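Local atomic coordinates of membrane lipoprotein TpN32 (Treponema pallidum, PDB entry 1XS5), a protein that binds L-methionine in the cleft of a periplasmic-binding-protein fold, and probably serves as the lipid-anchored receptor of a methionine uptake system. Residues 115-119 / 188-192; 85-90 / 164-170; 124-129 / 140-146. All coordinates share one frame. Residue numbers count along the deposited sequence, not the author numbering.

Overall arrangement
All three contacts lie in one lobe of the periplasmic-binding-protein fold, on the same side of the chain's centre. Contacts 1 and 2 have centres about 12 Å apart and share the five-stranded mixed sheet, where strand 86-88 runs between strands 167-170 and 188-189. Their segments alternate along the chain: 85-90, 115-119, 164-170, 188-192. Contact 1 packs helix 110-122 against this sheet, with Leu119 CD1 3.4 Å from Leu85 O. Contact 3 is a local hairpin nested inside both loops, after helix 110-122, its centre about 13 Å from that of contact 1 and 18 Å from that of contact 2. Arg115 in contact 1 meets the bound methionine; contact 3 lies farthest from the chain's centre.

Contact 1 (115-119 / 188-192); sequences RALRL and AVEPD. With MET (methionine), chain B.
Residues 115-119 are a regular turn inside helix 110-122, while 188-192 leaves a weakly bonded edge strand at 188-189 and turns away through Glu190 and Pro191. The backbones come nearest at Leu119 and Glu190, CA to CA 4.4 Å. Arg115 is fully extended, with chi1 to chi3 all t, and meets Glu190 (chi1 p, chi2 t) in a two-pronged salt bridge: Arg115 NE gives a hydrogen bond to Glu190 OE1 at 2.9 Å and Arg115 NH2 one to Glu190 OE2 at 2.8 Å. The remaining nitrogen, Arg115 NH1, donates to the carboxylate O of the bound methionine at 2.9 Å and also bonds Asn112. Arg115 lines this periplasmic binding protein's methionine pocket; Glu190 pairs with it from the side away from the ligand's O, OE2 also accepting from Leu85 N. Behind the charged pair, Leu119 (chi1 t, chi2 t) lies against the chain, its CD1 3.5 Å from Glu190 N and its CD2 4.2 Å from Ala188 CB. Pro191 CD packs 3.9 Å from both Leu119 CA and Arg118 O. One water joins the backbones, donating to Leu119 O at 2.8 Å and to Val189 O at 3.0 Å.

Contact 2 (85-90 / 164-170); sequences LALYSR and QVDGAVI
Tyr88 (chi1 m, chi2 -85°) lays its ring beside Ile170, CD2 of the tyrosine 3.9 Å from CB of the isoleucine, and its OH donates to a water at 2.7 Å that in turn donates to Ile170 O at 2.8 Å. Strands 86-88 and 167-170 run antiparallel, 151° between their directions and 4.5 Å between axes at closest approach. Tyr88 and Ala168 form the hydrogen-bonded pair, Tyr88 N to Ala168 O 2.8 Å and Ala168 N to Tyr88 O 2.9 Å; Leu87 and Val169 are a non-hydrogen-bonded pair, CA to CA 4.2 Å. Ile170 N also reaches Ala86 O at 3.1 Å. On the face opposite Tyr88, Leu87 CD1 packs 4.0 Å from Val169 CG2, and Leu85 CG sits 3.5 Å from Val169 CG1; helix 110-122 covers this side through Ala116 and Leu119. Beyond the strands, Ser89 OG donates to Asp166 O at 2.7 Å and Arg90 NE to Val165 O at 2.8 Å. A second water links Arg90 N (2.9 Å) to Val165 O (2.7 Å). The pairing sets an antiparallel strand beside the parallel ones in the mixed, helix-flanked sheet of a periplasmic-binding-protein lobe.

Contact 3 (124-129 / 140-146); sequences GFIRMR and DVQQNVR
A classic beta bulge interrupts this two-stranded antiparallel pairing: Gln142 and Gln143 both sit opposite Arg127, whose carbonyl O accepts from Gln142 N at 2.7 Å and from Gln143 N at 3.1 Å. Gln142 has phi/psi of -87/-26, the near-helical turn that accommodates the extra residue. Next to it, Arg127 N donates to Gln143 O at 2.9 Å in a hydrogen-bonded pair, CA to CA 4.9 Å. The register then shifts by one, so Met128 pairs with Val141 at a non-hydrogen-bonded position, CA to CA 4.5 Å, with their side chains diverging, and Arg129 N bonds Asp140 O at 2.8 Å. The segment 124-129 emerges from helix 110-122 through a Schellman motif at Gly124, whose positive phi (87°) would jam a side chain against the preceding carbonyl. The hairpin so formed is an excursion between that helix and strand 149-153, packed on the helix by Ile126 and Met128 against Leu117. Across the strands, Ile126 CB lies 4.1 Å from Val141 CG1, and the end of Met128, m at all three chi angles, brings SD 3.8 Å from Val141 CG2 and CE 3.6 Å from Asp140 CB. At one end Arg129 NE and NH2 converge on Asp140 OD1 (3.0 and 2.9 Å), a salt bridge; Asp140 OD2 is taken by Thr137 N. At the other end, Phe125 O accepts from Arg146 N at 3.2 Å, while Phe125 CE1 approaches Arg146 NH1 to 3.4 Å and Arg146 NH2 bonds Val95 O.

Contact 1 (115-119 / 188-192)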
# COMPACT_ATOMS: atom_id res chain seq x y z
N ARG A 115 -8.72 -1.98 -6.49
CA ARG A 115 -8.34 -3.09 -5.61
C ARG A 115 -9.41 -3.32 -4.54
O ARG A 115 -9.78 -4.47 -4.25
CB ARG A 115 -7.00 -2.72 -4.97
CG ARG A 115 -6.39 -3.78 -4.09
CD ARG A 115 -5.13 -3.18 -3.48
NE ARG A 115 -4.49 -4.10 -2.55
CZ ARG A 115 -3.53 -3.71 -1.73
NH1 ARG A 115 -3.19 -2.43 -1.77
NH2 ARG A 115 -2.90 -4.56 -0.93
N ALA A 116 -9.89 -2.22 -3.95
CA ALA A 116 -10.91 -2.30 -2.91
C ALA A 116 -12.26 -2.77 -3.50
O ALA A 116 -12.98 -3.55 -2.88
CB ALA A 116 -11.08 -0.92 -2.24
N LEU A 117 -12.58 -2.30 -4.71
CA LEU A 117 -13.83 -2.71 -5.38
C LEU A 117 -13.79 -4.23 -5.69
O LEU A 117 -14.81 -4.91 -5.53
CB LEU A 117 -14.00 -1.87 -6.66
CG LEU A 117 -14.36 -0.38 -6.39
CD1 LEU A 117 -14.35 0.43 -7.73
CD2 LEU A 117 -15.72 -0.28 -5.75
N ARG A 118 -12.62 -4.74 -6.07
CA ARG A 118 -12.48 -6.18 -6.35
C ARG A 118 -12.52 -7.03 -5.05
O ARG A 118 -12.89 -8.22 -5.06
CB ARG A 118 -11.24 -6.44 -7.20
CG ARG A 118 -11.41 -5.76 -8.55
CD ARG A 118 -10.90 -6.54 -9.75
NE ARG A 118 -11.36 -5.95 -11.02
CZ ARG A 118 -10.78 -4.94 -11.66
NH1 ARG A 118 -9.66 -4.37 -11.18
NH2 ARG A 118 -11.31 -4.50 -12.81
N LEU A 119 -12.16 -6.41 -3.93
CA LEU A 119 -12.28 -7.06 -2.62
C LEU A 119 -13.78 -7.20 -2.29
O LEU A 119 -14.25 -8.27 -1.88
CB LEU A 119 -11.57 -6.19 -1.56
CG LEU A 119 -11.64 -6.65 -0.10
CD1 LEU A 119 -10.55 -5.89 0.69
CD2 LEU A 119 -13.07 -6.35 0.48
N ALA A 188 -13.33 -9.25 5.63
CA ALA A 188 -13.11 -9.77 4.27
C ALA A 188 -11.76 -9.25 3.82
O ALA A 188 -11.38 -8.12 4.15
CB ALA A 188 -14.24 -9.27 3.27
N VAL A 189 -11.04 -10.07 3.06
CA VAL A 189 -9.72 -9.70 2.58
C VAL A 189 -9.67 -9.75 1.05
O VAL A 189 -10.42 -10.51 0.43
CB VAL A 189 -8.67 -10.65 3.17
CG1 VAL A 189 -7.26 -10.33 2.58
CG2 VAL A 189 -8.69 -10.50 4.69
N GLU A 190 -8.79 -8.96 0.45
CA GLU A 190 -8.68 -8.88 -0.99
C GLU A 190 -8.29 -10.25 -1.53
O GLU A 190 -7.58 -11.02 -0.85
CB GLU A 190 -7.61 -7.88 -1.39
CG GLU A 190 -6.21 -8.31 -0.95
CD GLU A 190 -5.18 -7.28 -1.37
OE1 GLU A 190 -5.25 -6.85 -2.56
OE2 GLU A 190 -4.33 -6.91 -0.53
N PRO A 191 -8.72 -10.55 -2.76
CA PRO A 191 -8.40 -11.86 -3.34
C PRO A 191 -6.95 -12.08 -3.77
O PRO A 191 -6.51 -13.24 -3.86
CB PRO A 191 -9.38 -11.97 -4.52
CG PRO A 191 -9.64 -10.51 -4.93
CD PRO A 191 -9.71 -9.80 -3.57
N ASP A 192 -6.19 -11.03 -4.05
CA ASP A 192 -4.79 -11.27 -4.49
C ASP A 192 -3.79 -10.28 -3.98
O ASP A 192 -3.25 -9.48 -4.75
CB ASP A 192 -4.70 -11.31 -6.02
CG ASP A 192 -3.34 -11.89 -6.52
OD1 ASP A 192 -2.53 -12.36 -5.68
OD2 ASP A 192 -3.10 -11.87 -7.74
N MET B . 1.13 0.23 1.66
CA MET B . 0.01 0.41 0.67
C MET B . -0.74 -0.90 0.35
O MET B . -2.00 -0.90 0.35
CB MET B . 0.55 1.00 -0.65
CG MET B . -0.56 1.46 -1.56
SD MET B . -0.00 2.12 -3.15
CE MET B . 0.50 3.80 -2.59
OXT MET B . -0.06 -1.92 0.09
O HOH W 1 -13.35 -10.34 -0.17

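Contact 2 (85-90 / 164-170)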
# COMPACT_ATOMS: atom_id res chain seq x y z
N LEU A 85 -5.11 -6.03 2.05
CA LEU A 85 -6.18 -5.03 2.14
C LEU A 85 -7.40 -5.75 2.73
O LEU A 85 -7.70 -6.90 2.33
CB LEU A 85 -6.54 -4.55 0.75
CG LEU A 85 -7.61 -3.47 0.66
CD1 LEU A 85 -7.01 -2.18 1.25
CD2 LEU A 85 -7.97 -3.25 -0.79
N ALA A 86 -8.11 -5.10 3.66
CA ALA A 86 -9.28 -5.71 4.27
C ALA A 86 -10.43 -4.71 4.48
O ALA A 86 -10.20 -3.50 4.53
CB ALA A 86 -8.90 -6.29 5.66
N LEU A 87 -11.64 -5.26 4.61
CA LEU A 87 -12.84 -4.50 4.94
C LEU A 87 -12.93 -4.59 6.46
O LEU A 87 -12.84 -5.67 7.01
CB LEU A 87 -14.09 -5.16 4.34
CG LEU A 87 -15.45 -4.64 4.84
CD1 LEU A 87 -15.68 -3.16 4.46
CD2 LEU A 87 -16.55 -5.48 4.17
N TYR A 88 -13.08 -3.46 7.13
CA TYR A 88 -13.20 -3.38 8.57
C TYR A 88 -14.53 -2.72 8.89
O TYR A 88 -15.11 -2.04 8.03
CB TYR A 88 -12.08 -2.49 9.15
CG TYR A 88 -10.66 -2.98 8.88
CD1 TYR A 88 -10.06 -3.93 9.72
CD2 TYR A 88 -9.94 -2.53 7.78
CE1 TYR A 88 -8.76 -4.42 9.45
CE2 TYR A 88 -8.65 -3.00 7.51
CZ TYR A 88 -8.08 -3.94 8.35
OH TYR A 88 -6.83 -4.41 8.07
N SER A 89 -15.02 -2.89 10.11
CA SER A 89 -16.29 -2.25 10.49
C SER A 89 -16.24 -1.79 11.94
O SER A 89 -15.70 -2.48 12.78
CB SER A 89 -17.46 -3.22 10.33
OG SER A 89 -18.68 -2.59 10.78
N ARG A 90 -16.83 -0.64 12.22
CA ARG A 90 -16.81 -0.09 13.57
C ARG A 90 -17.71 -0.90 14.46
O ARG A 90 -17.55 -0.89 15.68
CB ARG A 90 -17.30 1.36 13.57
CG ARG A 90 -18.79 1.52 13.19
CD ARG A 90 -19.12 3.00 12.97
NE ARG A 90 -20.44 3.26 12.39
CZ ARG A 90 -21.53 3.52 13.10
NH1 ARG A 90 -21.47 3.55 14.43
NH2 ARG A 90 -22.67 3.78 12.50
N GLN A 164 -17.66 6.76 11.63
CA GLN A 164 -18.85 7.41 11.11
C GLN A 164 -19.48 6.71 9.89
O GLN A 164 -20.43 7.23 9.30
CB GLN A 164 -18.53 8.87 10.76
CG GLN A 164 -18.34 9.79 11.99
CD GLN A 164 -16.97 9.66 12.65
OE1 GLN A 164 -15.95 9.80 12.00
NE2 GLN A 164 -16.96 9.39 13.95
N VAL A 165 -18.93 5.58 9.48
CA VAL A 165 -19.48 4.82 8.35
C VAL A 165 -19.73 3.38 8.83
O VAL A 165 -19.27 2.99 9.87
CB VAL A 165 -18.52 4.80 7.13
CG1 VAL A 165 -18.35 6.23 6.57
CG2 VAL A 165 -17.15 4.24 7.54
N ASP A 166 -20.45 2.60 8.05
CA ASP A 166 -20.73 1.21 8.43
C ASP A 166 -19.51 0.31 8.26
O ASP A 166 -19.34 -0.66 9.01
CB ASP A 166 -21.91 0.69 7.59
CG ASP A 166 -23.20 1.47 7.88
OD1 ASP A 166 -23.60 1.48 9.07
OD2 ASP A 166 -23.79 2.07 6.95
N GLY A 167 -18.70 0.59 7.25
CA GLY A 167 -17.47 -0.18 7.06
C GLY A 167 -16.47 0.62 6.22
O GLY A 167 -16.82 1.67 5.67
N ALA A 168 -15.23 0.13 6.12
CA ALA A 168 -14.23 0.80 5.32
C ALA A 168 -13.19 -0.21 4.88
O ALA A 168 -12.82 -1.10 5.68
CB ALA A 168 -13.55 1.90 6.12
N VAL A 169 -12.75 -0.08 3.63
CA VAL A 169 -11.67 -0.94 3.08
C VAL A 169 -10.43 -0.08 3.28
O VAL A 169 -10.26 0.94 2.59
CB VAL A 169 -11.93 -1.22 1.60
CG1 VAL A 169 -10.80 -2.03 1.01
CG2 VAL A 169 -13.28 -2.03 1.47
N ILE A 170 -9.55 -0.50 4.20
CA ILE A 170 -8.40 0.32 4.58
C ILE A 170 -7.05 -0.30 4.27
O ILE A 170 -6.83 -1.46 4.60
CB ILE A 170 -8.48 0.67 6.12
CG1 ILE A 170 -9.84 1.32 6.42
CG2 ILE A 170 -7.40 1.76 6.51
CD1 ILE A 170 -10.13 1.56 7.91
O HOH W 2 -5.80 -3.79 5.65
O HOH W 3 -17.07 1.37 10.14

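Contact 3 (124-129 / 140-146)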
# COMPACT_ATOMS: atom_id res chain seq x y z
N GLY A 124 -18.98 -10.62 -2.42
CA GLY A 124 -20.36 -10.69 -2.86
C GLY A 124 -21.20 -9.43 -2.81
O GLY A 124 -22.39 -9.49 -3.07
N PHE A 125 -20.60 -8.27 -2.56
CA PHE A 125 -21.39 -7.02 -2.48
C PHE A 125 -21.76 -6.40 -3.81
O PHE A 125 -22.80 -5.77 -3.95
CB PHE A 125 -20.62 -5.93 -1.72
CG PHE A 125 -20.53 -6.15 -0.23
CD1 PHE A 125 -21.56 -5.76 0.61
CD2 PHE A 125 -19.39 -6.69 0.34
CE1 PHE A 125 -21.46 -5.91 1.98
CE2 PHE A 125 -19.29 -6.84 1.74
CZ PHE A 125 -20.34 -6.45 2.54
N ILE A 126 -20.88 -6.54 -4.79
CA ILE A 126 -21.07 -5.91 -6.07
C ILE A 126 -20.45 -6.72 -7.18
O ILE A 126 -19.73 -7.67 -6.92
CB ILE A 126 -20.34 -4.50 -6.12
CG1 ILE A 126 -18.82 -4.69 -5.88
CG2 ILE A 126 -20.88 -3.57 -5.07
CD1 ILE A 126 -17.95 -3.43 -6.02
N ARG A 127 -20.73 -6.31 -8.42
CA ARG A 127 -20.14 -6.90 -9.60
C ARG A 127 -19.59 -5.79 -10.47
O ARG A 127 -20.28 -4.81 -10.78
CB ARG A 127 -21.16 -7.68 -10.44
CG ARG A 127 -20.51 -8.28 -11.68
CD ARG A 127 -21.57 -8.78 -12.66
NE ARG A 127 -20.93 -9.48 -13.76
CZ ARG A 127 -21.25 -10.71 -14.12
NH1 ARG A 127 -22.21 -11.35 -13.46
NH2 ARG A 127 -20.60 -11.31 -15.11
N MET A 128 -18.33 -5.93 -10.84
CA MET A 128 -17.65 -4.96 -11.68
C MET A 128 -17.84 -5.28 -13.19
O MET A 128 -17.91 -6.46 -13.56
CB MET A 128 -16.16 -4.99 -11.38
CG MET A 128 -15.83 -4.63 -9.94
SD MET A 128 -16.35 -2.94 -9.58
CE MET A 128 -15.28 -1.98 -10.66
N ARG A 129 -17.92 -4.24 -14.02
CA ARG A 129 -18.04 -4.37 -15.47
C ARG A 129 -16.79 -5.14 -15.97
O ARG A 129 -15.70 -5.03 -15.40
CB ARG A 129 -18.08 -2.96 -16.08
CG ARG A 129 -17.59 -2.84 -17.53
CD ARG A 129 -17.63 -1.38 -18.02
NE ARG A 129 -16.44 -0.58 -17.66
CZ ARG A 129 -15.37 -0.42 -18.44
NH1 ARG A 129 -15.32 -1.01 -19.64
NH2 ARG A 129 -14.36 0.36 -18.05
N ASP A 140 -17.41 1.98 -12.74
CA ASP A 140 -17.33 0.67 -13.38
C ASP A 140 -18.15 -0.42 -12.67
O ASP A 140 -18.09 -1.58 -13.05
CB ASP A 140 -15.86 0.22 -13.45
CG ASP A 140 -15.02 1.10 -14.37
OD1 ASP A 140 -15.45 1.30 -15.53
OD2 ASP A 140 -13.93 1.60 -13.96
N VAL A 141 -18.89 -0.06 -11.63
CA VAL A 141 -19.67 -1.05 -10.92
C VAL A 141 -20.89 -1.42 -11.75
O VAL A 141 -21.74 -0.58 -11.98
CB VAL A 141 -20.16 -0.52 -9.55
CG1 VAL A 141 -21.12 -1.53 -8.91
CG2 VAL A 141 -18.97 -0.32 -8.63
N GLN A 142 -20.99 -2.67 -12.18
CA GLN A 142 -22.14 -3.04 -13.00
C GLN A 142 -23.39 -3.48 -12.23
O GLN A 142 -24.53 -3.35 -12.73
CB GLN A 142 -21.74 -4.13 -13.98
CG GLN A 142 -22.90 -4.66 -14.78
CD GLN A 142 -22.51 -5.84 -15.62
OE1 GLN A 142 -23.08 -6.92 -15.48
NE2 GLN A 142 -21.53 -5.64 -16.48
N GLN A 143 -23.22 -3.98 -11.03
CA GLN A 143 -24.37 -4.42 -10.24
C GLN A 143 -24.11 -4.25 -8.75
O GLN A 143 -22.98 -4.51 -8.28
CB GLN A 143 -24.62 -5.89 -10.53
CG GLN A 143 -25.87 -6.45 -9.96
CD GLN A 143 -25.96 -7.93 -10.26
OE1 GLN A 143 -25.39 -8.42 -11.25
NE2 GLN A 143 -26.69 -8.67 -9.41
N ASN A 144 -25.13 -3.84 -8.01
CA ASN A 144 -24.99 -3.62 -6.57
C ASN A 144 -25.88 -4.60 -5.81
O ASN A 144 -26.99 -4.28 -5.44
CB ASN A 144 -25.38 -2.18 -6.24
CG ASN A 144 -24.71 -1.68 -4.99
OD1 ASN A 144 -24.79 -2.30 -3.94
ND2 ASN A 144 -24.03 -0.53 -5.10
N VAL A 145 -25.33 -5.79 -5.56
CA VAL A 145 -26.03 -6.92 -4.92
C VAL A 145 -26.53 -6.74 -3.48
O VAL A 145 -27.67 -7.14 -3.15
CB VAL A 145 -25.07 -8.18 -4.99
CG1 VAL A 145 -25.53 -9.31 -4.07
CG2 VAL A 145 -25.07 -8.70 -6.42
N ARG A 146 -25.70 -6.14 -2.62
CA ARG A 146 -26.09 -5.93 -1.23
C ARG A 146 -26.68 -4.54 -0.98
O ARG A 146 -26.94 -4.18 0.17
CB ARG A 146 -24.89 -6.14 -0.29
CG ARG A 146 -24.32 -7.56 -0.26
CD ARG A 146 -25.30 -8.55 0.34
NE ARG A 146 -24.63 -9.34 1.37
CZ ARG A 146 -24.19 -8.83 2.52
NH1 ARG A 146 -24.35 -7.54 2.77
NH2 ARG A 146 -23.56 -9.60 3.39